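Local coordinates for WbbM protein (Klebsiella pneumoniae, PDB 6U4B) that is thought to act as a bifunctional glycosyltransferase, a trimeric O-antigen polymerase whose chain combines two glycosyltransferase-like regions, at residues A[42-47]-A[138-143]. Residues are numbered along the deposited sequence; the frame is centred on the assembly and turned at random.
Sequences LNAAII and LNEETI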
loop_
_atom_site.group_PDB
_atom_site.type_symbol
_atom_site.label_atom_id
_atom_site.label_comp_id
_atom_site.label_asym_id
_atom_site.label_seq_id
_atom_site.Cartn_x
_atom_site.Cartn_y
_atom_site.Cartn_z
ATOM N N LEU A 42 16.185 -35.466 27.510
ATOM C CA LEU A 42 16.196 -36.773 28.149
ATOM C C LEU A 42 14.990 -37.589 27.700
ATOM O O LEU A 42 13.896 -37.060 27.486
ATOM C CB LEU A 42 16.201 -36.621 29.670
ATOM C CG LEU A 42 17.489 -36.030 30.242
ATOM C CD1 LEU A 42 17.354 -35.763 31.734
ATOM C CD2 LEU A 42 18.660 -36.958 29.961
ATOM N N ASN A 43 15.196 -38.898 27.566
ATOM C CA ASN A 43 14.183 -39.754 26.963
ATOM C C ASN A 43 13.062 -40.137 27.917
ATOM O O ASN A 43 11.975 -40.495 27.452
ATOM C CB ASN A 43 14.826 -41.026 26.408
ATOM C CG ASN A 43 15.674 -40.762 25.187
ATOM O OD1 ASN A 43 15.355 -39.896 24.371
ATOM N ND2 ASN A 43 16.765 -41.505 25.053
ATOM N N ALA A 44 13.290 -40.079 29.225
ATOM C CA ALA A 44 12.276 -40.536 30.163
ATOM C C ALA A 44 11.060 -39.618 30.124
ATOM O O ALA A 44 11.184 -38.391 30.079
ATOM C CB ALA A 44 12.847 -40.609 31.578
ATOM N N ALA A 45 9.874 -40.233 30.133
ATOM C CA ALA A 45 8.632 -39.479 30.019
ATOM C C ALA A 45 8.375 -38.589 31.226
ATOM O O ALA A 45 7.602 -37.632 31.122
ATOM C CB ALA A 45 7.456 -40.438 29.822
ATOM N N ILE A 46 9.003 -38.878 32.369
ATOM C CA ILE A 46 8.785 -38.069 33.566
ATOM C C ILE A 46 9.619 -36.799 33.580
ATOM O O ILE A 46 9.439 -35.963 34.476
ATOM C CB ILE A 46 9.067 -38.890 34.837
ATOM C CG1 ILE A 46 10.559 -39.189 34.966
ATOM C CG2 ILE A 46 8.281 -40.185 34.807
ATOM C CD1 ILE A 46 10.907 -39.984 36.200
ATOM N N ILE A 47 10.526 -36.624 32.623
ATOM C CA ILE A 47 11.314 -35.403 32.499
ATOM C C ILE A 47 10.674 -34.533 31.426
ATOM O O ILE A 47 10.551 -34.948 30.268
ATOM C CB ILE A 47 12.786 -35.700 32.170
ATOM C CG1 ILE A 47 13.526 -36.209 33.409
ATOM C CG2 ILE A 47 13.476 -34.444 31.651
ATOM C CD1 ILE A 47 13.552 -37.700 33.564
ATOM N N LEU A 138 18.386 -42.126 35.174
ATOM C CA LEU A 138 17.464 -41.104 34.679
ATOM C C LEU A 138 16.296 -41.753 33.935
ATOM O O LEU A 138 16.081 -41.556 32.739
ATOM C CB LEU A 138 18.211 -40.106 33.802
ATOM C CG LEU A 138 19.203 -39.223 34.562
ATOM C CD1 LEU A 138 20.157 -38.546 33.602
ATOM C CD2 LEU A 138 18.464 -38.187 35.403
ATOM N N ASN A 139 15.539 -42.552 34.683
ATOM C CA ASN A 139 14.349 -43.212 34.165
ATOM C C ASN A 139 13.323 -43.297 35.284
ATOM O O ASN A 139 13.631 -43.064 36.456
ATOM C CB ASN A 139 14.674 -44.600 33.604
ATOM C CG ASN A 139 15.521 -45.426 34.550
ATOM O OD1 ASN A 139 15.015 -45.994 35.518
ATOM N ND2 ASN A 139 16.819 -45.496 34.275
ATOM N N GLU A 140 12.089 -43.643 34.908
ATOM C CA GLU A 140 10.992 -43.632 35.873
ATOM C C GLU A 140 11.245 -44.594 37.028
ATOM O O GLU A 140 11.031 -44.239 38.193
ATOM C CB GLU A 140 9.673 -43.970 35.176
ATOM C CG GLU A 140 8.564 -44.382 36.132
ATOM C CD GLU A 140 7.247 -43.697 35.831
ATOM O OE1 GLU A 140 6.508 -43.388 36.789
ATOM O OE2 GLU A 140 6.951 -43.461 34.641
ATOM N N GLU A 141 11.703 -45.812 36.730
ATOM C CA GLU A 141 11.861 -46.820 37.777
ATOM C C GLU A 141 12.915 -46.408 38.799
ATOM O O GLU A 141 12.685 -46.497 40.010
ATOM C CB GLU A 141 12.218 -48.174 37.162
ATOM C CG GLU A 141 11.074 -48.867 36.455
ATOM C CD GLU A 141 11.073 -50.362 36.702
ATOM O OE1 GLU A 141 10.691 -50.779 37.816
ATOM O OE2 GLU A 141 11.474 -51.120 35.792
ATOM N N THR A 142 14.084 -45.962 38.331
ATOM C CA THR A 142 15.163 -45.628 39.256
ATOM C C THR A 142 14.851 -44.358 40.036
ATOM O O THR A 142 15.189 -44.252 41.221
ATOM C CB THR A 142 16.480 -45.481 38.498
ATOM O OG1 THR A 142 16.727 -46.664 37.727
ATOM C CG2 THR A 142 17.629 -45.281 39.474
ATOM N N ILE A 143 14.205 -43.385 39.392
ATOM C CA ILE A 143 13.862 -42.147 40.081
ATOM C C ILE A 143 12.776 -42.391 41.123
ATOM O O ILE A 143 12.777 -41.764 42.190
ATOM C CB ILE A 143 13.453 -41.072 39.055
ATOM C CG1 ILE A 143 14.667 -40.654 38.223
ATOM C CG2 ILE A 143 12.832 -39.864 39.740
ATOM C CD1 ILE A 143 14.367 -39.623 37.160
#
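I46 reaches across to the first turn of helix 140-146 with both of its branches. With chi1 at 69°, its CG1 is flanked by its own backbone N and C, and with chi2 extended the CD1 methyl is carried straight out to meet I143 tip to tip, CD1 to CD1 at 3.6 Å. The same I46 CD1 lies 3.7 Å from CA of E140, so it also packs on the helix backbone. The other branch, I46 CG2, takes the aliphatic and carboxylate parts of E140: the glutamate chain bends at chi2 and brings OE2 to 3.5 Å from that methyl, a van der Waals contact on the exposed side. I47 CD1 also meets I143 CD1, at 4.2 Å, the two side chains crossing at about a right angle.

At the other end L138 leaves its backbone toward the loop, and its CD1 touches L42 CD2 at 4.2 Å. Between the two apolar patches, the CB of A44 rests against L138 O at 3.6 Å. A44 also opens the type I turn that presents I46, closed by I47 N bonding to A44 O. Across from it N139 sits at the N-cap of the helix: OD1 accepts from both T142 N and T142 OG1, the hydrogen bond from T142 N being fairly straight (161° at the hydrogen). F109 touches both L138 and I143, while V29 and I31 of strand 29-35 pack on I143. The arrangement is an N-capped helix packed by its first turn on the loop between parallel neighbouring strands 29-35 and 47-51, within the DUF4422 region.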